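Side-chain contacts in anti-H(O) lectin 1 (Ulex europaeus, PDB 1FX5), which binds L-fucose, recognising the H(O) blood-group determinant as a calcium- and manganese-containing legume lectin: residues T90-P95 against F107-D112; S184-Y187 against T192-S195. All blocks are in the same frame, centred on the assembly; numbering follows the deposited sequence.

Interaction 1 of 2, residues T90-P95 against F107-D112. Unlike the reference sequence in segment 107-112: Asn111 (reference Glu). With NAG (2-acetamido-2-deoxy-beta-D-glucopyranose), chain D.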
ATOM      1  N   THR A  90     -11.715   3.515  17.294  1.00 17.68           N
ATOM      2  CA  THR A  90     -10.601   4.426  17.194  1.00 16.07           C
ATOM      3  C   THR A  90      -9.924   4.447  15.824  1.00 18.83           C
ATOM      4  O   THR A  90      -9.976   3.431  15.100  1.00 19.19           O
ATOM      5  CB  THR A  90      -9.554   3.834  18.222  1.00 18.03           C
ATOM      6  OG1 THR A  90      -9.453   4.633  19.400  1.00 23.99           O
ATOM      7  CG2 THR A  90      -8.235   3.526  17.634  1.00  9.96           C
ATOM      8  N   PHE A  91      -9.402   5.616  15.426  1.00 16.42           N
ATOM      9  CA  PHE A  91      -8.664   5.740  14.155  1.00 16.22           C
ATOM     10  C   PHE A  91      -7.275   6.036  14.786  1.00 14.66           C
ATOM     11  O   PHE A  91      -7.159   6.943  15.630  1.00 13.29           O
ATOM     12  CB  PHE A  91      -9.077   6.881  13.236  1.00 15.41           C
ATOM     13  CG  PHE A  91      -8.130   7.046  12.060  1.00 17.85           C
ATOM     14  CD1 PHE A  91      -7.089   7.967  12.109  1.00 17.78           C
ATOM     15  CD2 PHE A  91      -8.202   6.191  10.963  1.00 18.92           C
ATOM     16  CE1 PHE A  91      -6.126   8.031  11.099  1.00 18.22           C
ATOM     17  CE2 PHE A  91      -7.247   6.251   9.955  1.00 19.00           C
ATOM     18  CZ  PHE A  91      -6.203   7.176  10.029  1.00 17.18           C
ATOM     19  N   PHE A  92      -6.227   5.306  14.404  1.00 14.15           N
ATOM     20  CA  PHE A  92      -4.919   5.557  15.008  1.00 15.49           C
ATOM     21  C   PHE A  92      -3.672   5.391  14.153  1.00 16.48           C
ATOM     22  O   PHE A  92      -3.713   4.783  13.077  1.00 18.03           O
ATOM     23  CB  PHE A  92      -4.775   4.672  16.267  1.00 15.45           C
ATOM     24  CG  PHE A  92      -4.572   3.191  15.965  1.00 16.99           C
ATOM     25  CD1 PHE A  92      -5.599   2.414  15.446  1.00 17.94           C
ATOM     26  CD2 PHE A  92      -3.340   2.588  16.177  1.00 18.25           C
ATOM     27  CE1 PHE A  92      -5.407   1.060  15.130  1.00 19.52           C
ATOM     28  CE2 PHE A  92      -3.132   1.230  15.868  1.00 21.43           C
ATOM     29  CZ  PHE A  92      -4.172   0.471  15.339  1.00 21.17           C
ATOM     30  N   LEU A  93      -2.578   6.001  14.609  1.00 16.77           N
ATOM     31  CA  LEU A  93      -1.279   5.930  13.920  1.00 18.25           C
ATOM     32  C   LEU A  93      -0.338   5.354  14.986  1.00 17.93           C
ATOM     33  O   LEU A  93      -0.326   5.848  16.122  1.00 15.26           O
ATOM     34  CB  LEU A  93      -0.801   7.319  13.458  1.00 17.70           C
ATOM     35  CG  LEU A  93      -1.650   7.967  12.352  1.00 22.06           C
ATOM     36  CD1 LEU A  93      -2.561   8.963  12.979  1.00 24.43           C
ATOM     37  CD2 LEU A  93      -0.819   8.691  11.353  1.00 22.56           C
ATOM     38  N   ALA A  94       0.380   4.280  14.655  1.00 16.18           N
ATOM     39  CA  ALA A  94       1.314   3.648  15.610  1.00 17.76           C
ATOM     40  C   ALA A  94       2.441   2.885  14.898  1.00 17.86           C
ATOM     41  O   ALA A  94       2.454   2.808  13.677  1.00 19.80           O
ATOM     42  CB  ALA A  94       0.556   2.681  16.510  1.00 17.16           C
ATOM     43  N   PRO A  95       3.452   2.400  15.641  1.00 18.51           N
ATOM     44  CA  PRO A  95       4.525   1.650  14.967  1.00 17.35           C
ATOM     45  C   PRO A  95       3.841   0.507  14.196  1.00 18.90           C
ATOM     46  O   PRO A  95       2.964  -0.149  14.737  1.00 16.34           O
ATOM     47  CB  PRO A  95       5.359   1.141  16.138  1.00 16.10           C
ATOM     48  CG  PRO A  95       5.250   2.298  17.126  1.00 19.15           C
ATOM     49  CD  PRO A  95       3.750   2.591  17.075  1.00 17.39           C
ATOM     50  N   PHE A 107      -9.194   0.089  24.483  1.00 13.72           N
ATOM     51  CA  PHE A 107      -9.252  -0.039  23.014  1.00 16.31           C
ATOM     52  C   PHE A 107      -8.247  -0.908  22.274  1.00 17.82           C
ATOM     53  O   PHE A 107      -8.119  -0.768  21.034  1.00 17.21           O
ATOM     54  CB  PHE A 107      -9.172   1.355  22.363  1.00 13.45           C
ATOM     55  CG  PHE A 107     -10.203   2.327  22.858  1.00 15.76           C
ATOM     56  CD1 PHE A 107      -9.845   3.383  23.693  1.00 14.83           C
ATOM     57  CD2 PHE A 107     -11.535   2.186  22.493  1.00 17.25           C
ATOM     58  CE1 PHE A 107     -10.796   4.285  24.161  1.00 15.60           C
ATOM     59  CE2 PHE A 107     -12.494   3.085  22.961  1.00 18.63           C
ATOM     60  CZ  PHE A 107     -12.117   4.137  23.799  1.00 16.84           C
ATOM     61  N   GLY A 108      -7.539  -1.764  23.004  1.00 15.60           N
ATOM     62  CA  GLY A 108      -6.551  -2.625  22.388  1.00 14.08           C
ATOM     63  C   GLY A 108      -5.245  -1.887  22.094  1.00 17.15           C
ATOM     64  O   GLY A 108      -4.292  -2.485  21.580  1.00 16.35           O
ATOM     65  N   LEU A 109      -5.162  -0.611  22.473  1.00 16.75           N
ATOM     66  CA  LEU A 109      -3.967   0.195  22.231  1.00 16.22           C
ATOM     67  C   LEU A 109      -3.030   0.373  23.418  1.00 17.93           C
ATOM     68  O   LEU A 109      -1.820   0.600  23.233  1.00 18.34           O
ATOM     69  CB  LEU A 109      -4.387   1.594  21.747  1.00 15.17           C
ATOM     70  CG  LEU A 109      -5.309   1.709  20.528  1.00 14.22           C
ATOM     71  CD1 LEU A 109      -5.668   3.188  20.300  1.00 13.10           C
ATOM     72  CD2 LEU A 109      -4.612   1.116  19.309  1.00 10.71           C
ATOM     73  N   PHE A 110      -3.589   0.316  24.629  1.00 17.60           N
ATOM     74  CA  PHE A 110      -2.819   0.486  25.869  1.00 18.48           C
ATOM     75  C   PHE A 110      -2.919  -0.678  26.891  1.00 20.13           C
ATOM     76  O   PHE A 110      -3.839  -1.497  26.811  1.00 19.49           O
ATOM     77  CB  PHE A 110      -3.254   1.810  26.550  1.00 16.60           C
ATOM     78  CG  PHE A 110      -3.353   2.986  25.599  1.00 15.85           C
ATOM     79  CD1 PHE A 110      -2.218   3.651  25.176  1.00 12.11           C
ATOM     80  CD2 PHE A 110      -4.581   3.403  25.120  1.00 14.45           C
ATOM     81  CE1 PHE A 110      -2.311   4.710  24.287  1.00 16.25           C
ATOM     82  CE2 PHE A 110      -4.680   4.462  24.230  1.00 14.23           C
ATOM     83  CZ  PHE A 110      -3.545   5.113  23.815  1.00 13.99           C
ATOM     84  N   ASN A 111      -1.995  -0.709  27.863  1.00 20.82           N
ATOM     85  CA  ASN A 111      -1.946  -1.747  28.920  1.00 21.49           C
ATOM     86  C   ASN A 111      -2.847  -1.395  30.098  1.00 21.04           C
ATOM     87  O   ASN A 111      -3.448  -2.274  30.721  1.00 22.67           O
ATOM     88  CB  ASN A 111      -0.544  -1.883  29.552  1.00 22.04           C
ATOM     89  CG  ASN A 111       0.481  -2.549  28.652  1.00 25.75           C
ATOM     90  OD1 ASN A 111       0.151  -3.203  27.661  1.00 24.49           O
ATOM     91  ND2 ASN A 111       1.745  -2.333  29.020  1.00 35.30           N
ATOM     92  N   ASP A 112      -2.809  -0.126  30.484  1.00 19.26           N
ATOM     93  CA  ASP A 112      -3.595   0.387  31.606  1.00 19.51           C
ATOM     94  C   ASP A 112      -3.624   1.920  31.523  1.00 19.18           C
ATOM     95  O   ASP A 112      -3.414   2.445  30.446  1.00 17.52           O
ATOM     96  CB  ASP A 112      -3.018  -0.089  32.951  1.00 21.01           C
ATOM     97  CG  ASP A 112      -1.504   0.141  33.068  1.00 26.51           C
ATOM     98  OD1 ASP A 112      -0.846  -0.736  33.642  1.00 32.64           O
ATOM     99  OD2 ASP A 112      -0.950   1.177  32.608  1.00 27.89           O
TER
HETATM  100  C1  NAG D   1       2.844  -3.129  28.513  1.00 42.18           C
HETATM  101  C2  NAG D   1       4.159  -2.597  29.067  1.00 46.49           C
HETATM  102  C3  NAG D   1       5.292  -3.390  28.438  1.00 55.19           C
HETATM  103  C4  NAG D   1       5.120  -4.845  28.852  1.00 57.82           C
HETATM  104  C5  NAG D   1       3.761  -5.327  28.345  1.00 54.79           C
HETATM  105  C6  NAG D   1       3.460  -6.780  28.684  1.00 52.66           C
HETATM  106  C7  NAG D   1       4.233  -0.607  27.685  1.00 44.22           C
HETATM  107  C8  NAG D   1       4.450   0.900  27.641  1.00 41.64           C
HETATM  108  N2  NAG D   1       4.336  -1.169  28.882  1.00 42.07           N
HETATM  109  O3  NAG D   1       6.562  -2.876  28.878  1.00 60.50           O
HETATM  110  O4  NAG D   1       6.169  -5.653  28.288  1.00 65.58           O
HETATM  111  O5  NAG D   1       2.711  -4.501  28.908  1.00 48.64           O
HETATM  112  O6  NAG D   1       3.776  -7.068  30.037  1.00 57.47           O
HETATM  113  O7  NAG D   1       4.026  -1.258  26.652  1.00 44.44           O

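Interaction 2 of 2, residues S184-Y187 against T192-S195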
ATOM      1  N   SER A 184     -13.973  15.533  12.879  1.00 16.06           N
ATOM      2  CA  SER A 184     -15.381  15.917  12.980  1.00 18.59           C
ATOM      3  C   SER A 184     -16.296  14.749  12.610  1.00 19.16           C
ATOM      4  O   SER A 184     -15.935  13.859  11.803  1.00 19.54           O
ATOM      5  CB  SER A 184     -15.702  17.156  12.151  1.00 19.08           C
ATOM      6  OG  SER A 184     -15.480  16.914  10.800  1.00 28.59           O
ATOM      7  N   LEU A 185     -17.414  14.679  13.312  1.00 17.25           N
ATOM      8  CA  LEU A 185     -18.397  13.641  13.094  1.00 19.05           C
ATOM      9  C   LEU A 185     -19.737  14.291  12.731  1.00 19.79           C
ATOM     10  O   LEU A 185     -20.106  15.299  13.322  1.00 21.90           O
ATOM     11  CB  LEU A 185     -18.523  12.791  14.360  1.00 18.68           C
ATOM     12  CG  LEU A 185     -19.609  11.697  14.413  1.00 21.92           C
ATOM     13  CD1 LEU A 185     -19.184  10.576  15.392  1.00 13.82           C
ATOM     14  CD2 LEU A 185     -20.979  12.319  14.819  1.00 17.68           C
ATOM     15  N   THR A 186     -20.431  13.748  11.735  1.00 18.31           N
ATOM     16  CA  THR A 186     -21.714  14.296  11.332  1.00 17.70           C
ATOM     17  C   THR A 186     -22.768  13.211  11.098  1.00 19.27           C
ATOM     18  O   THR A 186     -22.471  12.155  10.522  1.00 19.37           O
ATOM     19  CB  THR A 186     -21.587  15.126  10.034  1.00 20.16           C
ATOM     20  OG1 THR A 186     -20.693  16.225  10.260  1.00 21.48           O
ATOM     21  CG2 THR A 186     -22.976  15.666   9.578  1.00 16.19           C
ATOM     22  N   TYR A 187     -23.967  13.423  11.640  1.00 19.65           N
ATOM     23  CA  TYR A 187     -25.072  12.465  11.467  1.00 17.06           C
ATOM     24  C   TYR A 187     -25.891  13.130  10.349  1.00 17.21           C
ATOM     25  O   TYR A 187     -26.531  14.157  10.572  1.00 15.47           O
ATOM     26  CB  TYR A 187     -25.909  12.330  12.749  1.00 15.94           C
ATOM     27  CG  TYR A 187     -25.256  11.494  13.835  1.00 16.04           C
ATOM     28  CD1 TYR A 187     -25.120  10.118  13.702  1.00 17.22           C
ATOM     29  CD2 TYR A 187     -24.792  12.081  14.999  1.00 18.71           C
ATOM     30  CE1 TYR A 187     -24.536   9.342  14.715  1.00 20.06           C
ATOM     31  CE2 TYR A 187     -24.210  11.327  16.006  1.00 21.05           C
ATOM     32  CZ  TYR A 187     -24.085   9.964  15.860  1.00 20.44           C
ATOM     33  OH  TYR A 187     -23.522   9.241  16.881  1.00 20.11           O
ATOM     34  N   THR A 192     -26.486  16.948  12.693  1.00 23.12           N
ATOM     35  CA  THR A 192     -25.829  17.182  13.989  1.00 21.97           C
ATOM     36  C   THR A 192     -24.337  16.918  13.724  1.00 22.97           C
ATOM     37  O   THR A 192     -23.956  15.838  13.257  1.00 22.25           O
ATOM     38  CB  THR A 192     -26.306  16.182  15.046  1.00 23.15           C
ATOM     39  OG1 THR A 192     -27.638  16.505  15.444  1.00 23.05           O
ATOM     40  CG2 THR A 192     -25.383  16.182  16.263  1.00 22.42           C
ATOM     41  N   SER A 193     -23.495  17.883  14.061  1.00 22.71           N
ATOM     42  CA  SER A 193     -22.067  17.744  13.841  1.00 22.76           C
ATOM     43  C   SER A 193     -21.233  18.180  15.062  1.00 23.44           C
ATOM     44  O   SER A 193     -21.635  19.075  15.817  1.00 22.59           O
ATOM     45  CB  SER A 193     -21.722  18.578  12.602  1.00 21.77           C
ATOM     46  OG  SER A 193     -20.359  18.473  12.259  1.00 35.47           O
ATOM     47  N   ILE A 194     -20.118  17.497  15.316  1.00 21.43           N
ATOM     48  CA  ILE A 194     -19.258  17.850  16.450  1.00 21.50           C
ATOM     49  C   ILE A 194     -17.811  17.711  16.007  1.00 24.13           C
ATOM     50  O   ILE A 194     -17.507  16.922  15.097  1.00 24.41           O
ATOM     51  CB  ILE A 194     -19.452  16.949  17.722  1.00 23.48           C
ATOM     52  CG1 ILE A 194     -19.103  15.512  17.420  1.00 26.64           C
ATOM     53  CG2 ILE A 194     -20.886  17.003  18.263  1.00 23.06           C
ATOM     54  CD1 ILE A 194     -19.060  14.693  18.671  1.00 33.69           C
ATOM     55  N   SER A 195     -16.919  18.501  16.596  1.00 21.80           N
ATOM     56  CA  SER A 195     -15.518  18.401  16.227  1.00 21.64           C
ATOM     57  C   SER A 195     -14.607  18.689  17.401  1.00 21.51           C
ATOM     58  O   SER A 195     -15.004  19.366  18.370  1.00 20.57           O
ATOM     59  CB  SER A 195     -15.177  19.291  15.040  1.00 21.34           C
ATOM     60  OG  SER A 195     -15.424  20.641  15.322  1.00 28.97           O
TER

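Interaction 1 of 2, residues T90-P95 against F107-D112
Leu109 drives both methyl groups against strand 90-94, one onto Phe92 and the other onto Thr90. CD2 sits almost centrally over one face of the Phe92 ring, 3.7 Å from the ring centroid and 13° off its normal, a CH-pi contact. With Phe92 CG between its backbone N and carbonyl carbon (chi1 72°), the ring presents this face to the leucine methyl. The second branch, Leu109 CD1, meets Thr90 CG2 tip to tip at 3.7 Å. Beyond this close apolar patch the fit slackens: Thr90 OG1 is 4.2 Å from CG of Phe107, approaching that ring obliquely, and this buried hydroxyl has no polar partner in the model. On the far side, Asn111 turns from the strand toward the surface and carries a covalent N-acetylglucosamine, with ND2 bonded to NAG C1 at 1.4 Å. The loop is tied down by Phe107 O and Leu109 O, which accept hydrogen bonds from Ser215 OG and Arg101 NH1. Phe107 also packs on Glu125 and Asp127, two manganese ligands, which places the start of segment 107-112 beside the metal site typical of legume lectins. Strand 88-94 itself runs antiparallel between strands 122-127 and 209-219, with 107-112 lying across its Thr90 and Phe92 side.

Interaction 2 of 2, residues S184-Y187 against T192-S195
Backbone hydrogen bonds join Leu185 and Ile194 in both directions: Leu185 N donates to Ile194 O at 2.9 Å, with 164° at the hydrogen, and Ile194 N donates to Leu185 O at 3.0 Å. Farther toward the turn, Tyr187 N reaches Thr192 O at 2.9 Å. Between these positions the non-hydrogen-bonded pair Thr186 and Ser193 adds a side-chain link, a hydrogen bond of 3.0 Å between Thr186 OG1 and Ser193 OG in which either hydroxyl could donate. Different first torsions bring the two oxygens together: Thr186 OG1 is anti to its carbonyl carbon (chi1 -61°), whereas Ser193 OG extends away from its backbone N (chi1 -178°). Next along this face, Ser184 and Ser195 meet through their CB atoms, 3.6 Å apart, completing a small, polar, partly solvent-exposed row.

The other face carries the bulkier side chains Leu185, Ile194 and Tyr187, with Thr192. Leu185 CB lies alongside Ile194 CG1 at 4.1 Å, and both side chains also rest on Trp158. Tyr187 contacts Thr192 more loosely, its CD2 being 4.3 Å from Thr192 CG2. The phenol is held chiefly from outside the pair, by a hydrogen bond from Trp158 NE1 to Tyr187 OH and a cation-pi contact with Arg161. Together the segments form the turn-proximal part of the antiparallel hairpin 180-187/192-199. Strand 168-175 pairs with the other edge of strand 180-187, where Ser184 and Thr186 form backbone hydrogen bonds with Glu171 and Asn169.

Overall arrangement
Interaction 1 precedes interaction 2 along the chain, and both belong to the antiparallel beta architecture of the legume lectin domain. Their centres are 23 Å apart and their nearest atoms about 10 Å apart, so they do not touch. The 90-95/107-112 contact is buried, about 8 Å from the chain centre, where a loop packs on strand 88-94 beside the calcium and manganese ions. The 184-187/192-195 contact lies about 15 Å from that centre in a hairpin attached through strand 168-175; its Ile194 side chain is about 12 Å from the manganese. Interaction 1 thus borders the metal region directly, whereas interaction 2 joins strands farther out in the same scaffold.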